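Local coordinates for protein LbaCas13a H328A (C2c2) (Lachnospiraceae bacterium NK4A179, PDB 5WLH) that binds pre-crRNA and, as an RNA-guided CRISPR nuclease of the Cas13a family, probably cleaves target RNA at a HEPN site, at residues E1244-N1247 with Y1248-F1252; G585-D588 with V589-L592; G1210-Y1213 with R1214-K1217. All blocks are in the same frame, centred on the assembly; numbering follows the deposited sequence.

Interaction 1. Residues E1244-N1247 with Y1248-F1252; sequences ELRN and YIEHF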
loop_
_atom_site.group_PDB
_atom_site.type_symbol
_atom_site.label_atom_id
_atom_site.label_comp_id
_atom_site.label_asym_id
_atom_site.label_seq_id
_atom_site.Cartn_x
_atom_site.Cartn_y
_atom_site.Cartn_z
ATOM N N GLU A 1244 22.739 -7.187 -0.040
ATOM C CA GLU A 1244 22.570 -8.545 -0.535
ATOM C C GLU A 1244 21.099 -8.913 -0.640
ATOM O O GLU A 1244 20.676 -9.521 -1.630
ATOM C CB GLU A 1244 23.300 -9.528 0.376
ATOM C CG GLU A 1244 23.116 -10.980 -0.042
ATOM C CD GLU A 1244 24.237 -11.867 0.464
ATOM O OE1 GLU A 1244 25.336 -11.837 -0.130
ATOM O OE2 GLU A 1244 24.023 -12.576 1.469
ATOM N N LEU A 1245 20.307 -8.560 0.377
ATOM C CA LEU A 1245 18.879 -8.875 0.337
ATOM C C LEU A 1245 18.192 -8.128 -0.806
ATOM O O LEU A 1245 17.415 -8.707 -1.569
ATOM C CB LEU A 1245 18.247 -8.534 1.682
ATOM C CG LEU A 1245 16.714 -8.555 1.730
ATOM C CD1 LEU A 1245 16.199 -9.956 1.442
ATOM C CD2 LEU A 1245 16.248 -8.063 3.122
ATOM N N ARG A 1246 18.476 -6.832 -0.941
ATOM C CA ARG A 1246 17.911 -6.048 -2.030
ATOM C C ARG A 1246 18.230 -6.687 -3.374
ATOM O O ARG A 1246 17.353 -6.854 -4.233
ATOM C CB ARG A 1246 18.475 -4.623 -1.952
ATOM C CG ARG A 1246 17.929 -3.662 -2.983
ATOM C CD ARG A 1246 18.882 -3.427 -4.133
ATOM N NE ARG A 1246 18.203 -2.728 -5.223
ATOM C CZ ARG A 1246 18.062 -1.410 -5.284
ATOM N NH1 ARG A 1246 18.563 -0.640 -4.318
ATOM N NH2 ARG A 1246 17.416 -0.858 -6.304
ATOM N N ASN A 1247 19.496 -7.064 -3.566
ATOM C CA ASN A 1247 19.890 -7.658 -4.836
ATOM C C ASN A 1247 19.222 -9.003 -5.032
ATOM O O ASN A 1247 18.794 -9.333 -6.144
ATOM C CB ASN A 1247 21.407 -7.810 -4.904
ATOM C CG ASN A 1247 22.125 -6.487 -5.101
ATOM O OD1 ASN A 1247 21.544 -5.496 -5.553
ATOM N ND2 ASN A 1247 23.409 -6.474 -4.779
ATOM N N TYR A 1248 19.136 -9.799 -3.961
ATOM C CA TYR A 1248 18.492 -11.098 -4.059
ATOM C C TYR A 1248 17.086 -10.949 -4.610
ATOM O O TYR A 1248 16.684 -11.658 -5.536
ATOM C CB TYR A 1248 18.473 -11.762 -2.685
ATOM C CG TYR A 1248 17.962 -13.176 -2.691
ATOM C CD1 TYR A 1248 18.825 -14.244 -2.875
ATOM C CD2 TYR A 1248 16.611 -13.445 -2.517
ATOM C CE1 TYR A 1248 18.361 -15.532 -2.878
ATOM C CE2 TYR A 1248 16.138 -14.728 -2.529
ATOM C CZ TYR A 1248 17.019 -15.774 -2.711
ATOM O OH TYR A 1248 16.545 -17.070 -2.720
ATOM N N ILE A 1249 16.325 -10.006 -4.053
ATOM C CA ILE A 1249 14.956 -9.783 -4.504
ATOM C C ILE A 1249 14.946 -9.243 -5.931
ATOM O O ILE A 1249 14.297 -9.799 -6.828
ATOM C CB ILE A 1249 14.241 -8.812 -3.552
ATOM C CG1 ILE A 1249 14.101 -9.437 -2.159
ATOM C CG2 ILE A 1249 12.891 -8.412 -4.124
ATOM C CD1 ILE A 1249 13.842 -8.381 -1.088
ATOM N N GLU A 1250 15.644 -8.128 -6.151
ATOM C CA GLU A 1250 15.476 -7.432 -7.422
ATOM C C GLU A 1250 16.074 -8.212 -8.583
ATOM O O GLU A 1250 15.651 -8.032 -9.733
ATOM C CB GLU A 1250 16.077 -6.032 -7.373
ATOM C CG GLU A 1250 15.648 -5.223 -8.598
ATOM C CD GLU A 1250 15.732 -3.734 -8.395
ATOM O OE1 GLU A 1250 16.220 -3.315 -7.331
ATOM O OE2 GLU A 1250 15.292 -2.989 -9.300
ATOM N N HIS A 1251 17.061 -9.051 -8.318
ATOM C CA HIS A 1251 17.613 -9.907 -9.351
ATOM C C HIS A 1251 16.901 -11.239 -9.453
ATOM O O HIS A 1251 17.375 -12.116 -10.185
ATOM C CB HIS A 1251 19.102 -10.149 -9.113
ATOM C CG HIS A 1251 19.891 -8.888 -9.026
ATOM N ND1 HIS A 1251 21.088 -8.803 -8.351
ATOM C CD2 HIS A 1251 19.647 -7.654 -9.526
ATOM C CE1 HIS A 1251 21.551 -7.569 -8.443
ATOM N NE2 HIS A 1251 20.693 -6.851 -9.147
ATOM N N PHE A 1252 15.788 -11.419 -8.734
ATOM C CA PHE A 1252 14.953 -12.595 -8.901
ATOM C C PHE A 1252 15.735 -13.877 -8.602
ATOM O O PHE A 1252 15.484 -14.913 -9.215
ATOM C CB PHE A 1252 14.340 -12.629 -10.313
ATOM C CG PHE A 1252 13.250 -11.583 -10.524
ATOM C CD1 PHE A 1252 13.572 -10.230 -10.664
ATOM C CD2 PHE A 1252 11.916 -11.949 -10.538
ATOM C CE1 PHE A 1252 12.572 -9.267 -10.837
ATOM C CE2 PHE A 1252 10.899 -10.987 -10.710
ATOM C CZ PHE A 1252 11.228 -9.653 -10.855
#
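Arg1246 and Glu1250 form an i to i+4 salt bridge on the last turns of helix 1239-1250, a local contact. Both donors of the arginine's side-on edge converge on one oxygen: Arg1246 NE lies 3.0 Å and Arg1246 NH2 2.9 Å from Glu1250 OE1. The guanidinium and carboxylate planes differ by only 6°, yet both N-H bonds are bent (141°), as expected when two donors share an acceptor. NH2 is received on the syn lone pair of OE1, while NE meets the same oxygen nearly head-on to its C-O bond. Arg1246 CG stands anti to the backbone N (chi1 -177°) and the chain bends at chi2, which brings the guanidinium alongside Glu1250. The other carboxylate oxygen bonds Tyr1127 and NH1 pairs with Glu1130, so helix 1106-1145 holds both partners from outside. One residue further along, His1251 lies beside Asn1247, a turn before it, with His1251 CE1 3.6 Å from Asn1247 CB. Leu1245 CD1 meets Ile1249 CD1 at 3.8 Å on a buried flank. Phe1252, with positive phi, is the C-prime residue of the Schellman motif that ends the helix: Phe1252 N bonds Ile1249 O at 2.9 Å and Arg1253 N reaches Tyr1248 O. Arg1246 and His1251 match the R-X4-H signature of HEPN ribonucleases, consistent with this helix end forming part of the nuclease site.

Interaction 2. Residues G585-D588 with V589-L592; sequences GKDD and VDFL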
loop_
_atom_site.group_PDB
_atom_site.type_symbol
_atom_site.label_atom_id
_atom_site.label_comp_id
_atom_site.label_asym_id
_atom_site.label_seq_id
_atom_site.Cartn_x
_atom_site.Cartn_y
_atom_site.Cartn_z
ATOM N N GLY A 585 27.563 -4.089 -38.710
ATOM C CA GLY A 585 27.768 -5.312 -37.963
ATOM C C GLY A 585 26.700 -5.635 -36.942
ATOM O O GLY A 585 26.823 -6.634 -36.227
ATOM N N LYS A 586 25.652 -4.822 -36.848
ATOM C CA LYS A 586 24.620 -5.034 -35.841
ATOM C C LYS A 586 23.775 -6.252 -36.186
ATOM O O LYS A 586 23.364 -6.430 -37.334
ATOM C CB LYS A 586 23.732 -3.796 -35.723
ATOM C CG LYS A 586 24.357 -2.681 -34.918
ATOM C CD LYS A 586 23.615 -1.376 -35.116
ATOM C CE LYS A 586 24.285 -0.253 -34.338
ATOM N NZ LYS A 586 23.724 1.088 -34.684
ATOM N N ASP A 587 23.513 -7.085 -35.179
ATOM C CA ASP A 587 22.760 -8.325 -35.360
ATOM C C ASP A 587 21.726 -8.446 -34.238
ATOM O O ASP A 587 21.358 -7.468 -33.576
ATOM C CB ASP A 587 23.704 -9.535 -35.413
ATOM C CG ASP A 587 24.507 -9.729 -34.128
ATOM O OD1 ASP A 587 24.205 -9.095 -33.094
ATOM O OD2 ASP A 587 25.464 -10.530 -34.150
ATOM N N ASP A 588 21.267 -9.673 -33.986
ATOM C CA ASP A 588 20.204 -9.872 -33.006
ATOM C C ASP A 588 20.684 -9.662 -31.576
ATOM O O ASP A 588 19.863 -9.398 -30.696
ATOM C CB ASP A 588 19.593 -11.259 -33.187
ATOM C CG ASP A 588 18.804 -11.371 -34.483
ATOM O OD1 ASP A 588 18.074 -10.411 -34.825
ATOM O OD2 ASP A 588 18.908 -12.414 -35.165
ATOM N N VAL A 589 21.993 -9.749 -31.330
ATOM C CA VAL A 589 22.530 -9.405 -30.018
ATOM C C VAL A 589 22.382 -7.910 -29.752
ATOM O O VAL A 589 22.100 -7.492 -28.623
ATOM C CB VAL A 589 23.995 -9.858 -29.904
ATOM C CG1 VAL A 589 24.567 -9.432 -28.586
ATOM C CG2 VAL A 589 24.090 -11.377 -30.062
ATOM N N ASP A 590 22.562 -7.081 -30.780
ATOM C CA ASP A 590 22.329 -5.650 -30.606
ATOM C C ASP A 590 20.845 -5.353 -30.458
ATOM O O ASP A 590 20.467 -4.383 -29.789
ATOM C CB ASP A 590 22.915 -4.875 -31.782
ATOM C CG ASP A 590 24.375 -5.211 -32.021
ATOM O OD1 ASP A 590 25.240 -4.677 -31.291
ATOM O OD2 ASP A 590 24.650 -6.030 -32.920
ATOM N N PHE A 591 20.002 -6.171 -31.084
ATOM C CA PHE A 591 18.563 -6.087 -30.864
ATOM C C PHE A 591 18.228 -6.307 -29.392
ATOM O O PHE A 591 17.542 -5.483 -28.772
ATOM C CB PHE A 591 17.856 -7.116 -31.747
ATOM C CG PHE A 591 16.356 -7.016 -31.737
ATOM C CD1 PHE A 591 15.720 -5.847 -31.362
ATOM C CD2 PHE A 591 15.583 -8.101 -32.123
ATOM C CE1 PHE A 591 14.336 -5.760 -31.360
ATOM C CE2 PHE A 591 14.194 -8.024 -32.127
ATOM C CZ PHE A 591 13.573 -6.846 -31.736
ATOM N N LEU A 592 18.731 -7.405 -28.816
ATOM C CA LEU A 592 18.553 -7.666 -27.386
ATOM C C LEU A 592 19.111 -6.531 -26.539
ATOM O O LEU A 592 18.492 -6.110 -25.549
ATOM C CB LEU A 592 19.235 -8.980 -27.012
ATOM C CG LEU A 592 19.224 -9.331 -25.525
ATOM C CD1 LEU A 592 17.763 -9.485 -25.103
ATOM C CD2 LEU A 592 20.006 -10.607 -25.265
#
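Asp587 and Asp590 make a capping box at the start of helix 588-602, each side chain turning back to the other's backbone. The reciprocal bonds are unequal. Asp587 N gives a short, fairly straight bond (162°) to Asp590 OD2 at 2.7 Å, received on the anti lone pair, whereas Asp590 N reaches Asp587 OD1 only weakly. The same OD1 also takes Val589 N at 2.9 Å, from well above the carboxylate plane. Asp587 CG sits between its backbone N and carbonyl carbon (chi1 62°), and that rotation carries OD1 over the first-turn N-H groups. The two carboxylates therefore come close, OD1 of Asp587 being 3.1 Å from OD2 of Asp590; Lys533, salt-bridged to Asp590 and a weak, long partner of Asp587, probably eases that repulsion. Behind the cap the packing is firm: Val589 and Leu592 rest on Ile549, Leu553 and Leu559, and Phe591 fits against Ile563, Leu623 and Met627, joining this helix to helices 559-564 and 621-632. Asp588 points its carboxylate elsewhere, to Arg560. The opposite character belongs to the incoming loop, where Gly585 is exposed and poorly ordered. Exposed Lys586 runs extended, its NZ 6.9 Å from Asp590 OD1 and making no ion pair with it. What this lysine does offer is the root of its chain, which crosses the aspartate at about a right angle, with Lys586 CB 3.7 Å from Asp590 OD2.

Interaction 3. Residues G1210-Y1213 with R1214-K1217; sequences GEFY and RYAK
The ring of Phe1212 receives the edge of Tyr1215 on one face: Tyr1215 CD2 stands 4.0 Å above the plane, offset toward the rim. The planes meet at 70° with centroids 5.5 Å apart, which makes this a T-shaped (edge-to-face) pair on helix 1205-1216. Ala1216 CB approaches the same phenyl ring obliquely, 4.2 Å from Phe1212 CE1. Near the plane of the tyrosine ring, at its edge, lies the carbonyl oxygen of Phe1212, 3.8 Å from Tyr1215 CD2. The i to i+3 spacing puts both aromatic residues on one flank, and a shared setting, CG opposite the backbone N across the CA-CB bond (chi1 -176° for Phe1212, 153° for Tyr1215), lets the edge of one reach the face of the other. A backbone bond keeps the turn regular: Ala1216 N binds Phe1212 O at 2.8 Å. Tyr1215 OH hydrogen-bonds the carbonyl oxygen of Thr1154. With a leucine in place of Tyr1215, the face of Phe1212 would probably lose its aromatic edge and that carbonyl its hydroxyl partner. Arg1214 leaves by another route, its NE bonding the carbonyl of Val1189 at the end of strand 1187-1189. Helix 1171-1180 packs against both rings, meeting Phe1212 through Ile1172 and Met1179 and Tyr1215 through Ala1171 and Gln1175, while Cys1225 and Tyr1226 of a following loop touch Ala1216 and Phe1212.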
loop_
_atom_site.group_PDB
_atom_site.type_symbol
_atom_site.label_atom_id
_atom_site.label_comp_id
_atom_site.label_asym_id
_atom_site.label_seq_id
_atom_site.Cartn_x
_atom_site.Cartn_y
_atom_site.Cartn_z
ATOM N N GLY A 1210 30.240 3.612 -5.841
ATOM C CA GLY A 1210 31.696 3.582 -5.922
ATOM C C GLY A 1210 32.281 4.930 -6.296
ATOM O O GLY A 1210 33.244 5.398 -5.683
ATOM N N GLU A 1211 31.690 5.587 -7.288
ATOM C CA GLU A 1211 32.193 6.890 -7.694
ATOM C C GLU A 1211 32.029 7.915 -6.584
ATOM O O GLU A 1211 32.909 8.760 -6.370
ATOM C CB GLU A 1211 31.476 7.337 -8.963
ATOM C CG GLU A 1211 31.782 6.447 -10.129
ATOM C CD GLU A 1211 30.775 6.589 -11.242
ATOM O OE1 GLU A 1211 29.763 7.302 -11.047
ATOM O OE2 GLU A 1211 30.995 5.979 -12.307
ATOM N N PHE A 1212 30.906 7.862 -5.862
ATOM C CA PHE A 1212 30.711 8.773 -4.743
ATOM C C PHE A 1212 31.811 8.610 -3.711
ATOM O O PHE A 1212 32.338 9.603 -3.191
ATOM C CB PHE A 1212 29.359 8.519 -4.087
ATOM C CG PHE A 1212 29.043 9.473 -2.998
ATOM C CD1 PHE A 1212 29.496 9.240 -1.689
ATOM C CD2 PHE A 1212 28.305 10.604 -3.259
ATOM C CE1 PHE A 1212 29.200 10.125 -0.684
ATOM C CE2 PHE A 1212 28.008 11.499 -2.248
ATOM C CZ PHE A 1212 28.450 11.253 -0.952
ATOM N N TYR A 1213 32.146 7.362 -3.389
ATOM C CA TYR A 1213 33.256 7.091 -2.484
ATOM C C TYR A 1213 34.539 7.756 -2.970
ATOM O O TYR A 1213 35.286 8.322 -2.172
ATOM C CB TYR A 1213 33.445 5.585 -2.340
ATOM C CG TYR A 1213 32.625 4.969 -1.216
ATOM C CD1 TYR A 1213 31.263 4.701 -1.379
ATOM C CD2 TYR A 1213 33.212 4.657 0.012
ATOM C CE1 TYR A 1213 30.511 4.129 -0.353
ATOM C CE2 TYR A 1213 32.464 4.095 1.044
ATOM C CZ TYR A 1213 31.117 3.831 0.854
ATOM O OH TYR A 1213 30.371 3.280 1.879
ATOM N N ARG A 1214 34.795 7.726 -4.283
ATOM C CA ARG A 1214 35.996 8.354 -4.825
ATOM C C ARG A 1214 35.882 9.870 -4.885
ATOM O O ARG A 1214 36.907 10.560 -4.870
ATOM C CB ARG A 1214 36.322 7.785 -6.211
ATOM C CG ARG A 1214 36.409 6.270 -6.181
ATOM C CD ARG A 1214 37.842 5.750 -6.223
ATOM N NE ARG A 1214 38.736 6.584 -7.018
ATOM C CZ ARG A 1214 39.901 7.067 -6.595
ATOM N NH1 ARG A 1214 40.332 6.835 -5.364
ATOM N NH2 ARG A 1214 40.633 7.803 -7.411
ATOM N N TYR A 1215 34.664 10.404 -4.922
ATOM C CA TYR A 1215 34.460 11.828 -4.709
ATOM C C TYR A 1215 34.768 12.215 -3.272
ATOM O O TYR A 1215 35.514 13.165 -3.014
ATOM C CB TYR A 1215 33.019 12.203 -5.065
ATOM C CG TYR A 1215 32.474 13.409 -4.327
ATOM C CD1 TYR A 1215 32.984 14.681 -4.556
ATOM C CD2 TYR A 1215 31.424 13.277 -3.421
ATOM C CE1 TYR A 1215 32.490 15.770 -3.905
ATOM C CE2 TYR A 1215 30.919 14.361 -2.762
ATOM C CZ TYR A 1215 31.444 15.607 -3.001
ATOM O OH TYR A 1215 30.938 16.691 -2.340
ATOM N N ALA A 1216 34.187 11.500 -2.323
ATOM C CA ALA A 1216 34.343 11.850 -0.921
ATOM C C ALA A 1216 35.714 11.486 -0.381
ATOM O O ALA A 1216 36.074 11.945 0.703
ATOM C CB ALA A 1216 33.272 11.146 -0.091
ATOM N N LYS A 1217 36.472 10.687 -1.124
ATOM C CA LYS A 1217 37.632 9.974 -0.600
ATOM C C LYS A 1217 38.683 10.908 -0.033
ATOM O O LYS A 1217 39.478 10.496 0.818
ATOM C CB LYS A 1217 38.230 9.119 -1.700
ATOM C CG LYS A 1217 38.975 7.930 -1.213
ATOM C CD LYS A 1217 38.630 6.752 -2.051
ATOM C CE LYS A 1217 39.830 5.900 -2.226
ATOM N NZ LYS A 1217 40.374 5.606 -0.874
#

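How the interactions relate
The three contacts are separate local features of one chain. Interactions 1 and 3 have centres about 24 Å apart, interactions 1 and 2 about 28 Å, and interactions 2 and 3 about 35 Å; even the closest pair, 1 and 3, keeps nearest atoms about 12 Å apart. Interaction 1 carries one R-X4-H sequence, the probable nuclease motif. Interaction 2 begins the helix 588-602, whose far end leads into a second such sequence, consistent with its belonging to the other HEPN region. Interaction 3 precedes interaction 1 in the chain. The bound RNA comes within about 12 Å of interaction 1, 13 Å of interaction 3 and 21 Å of interaction 2, measured to nearest atoms.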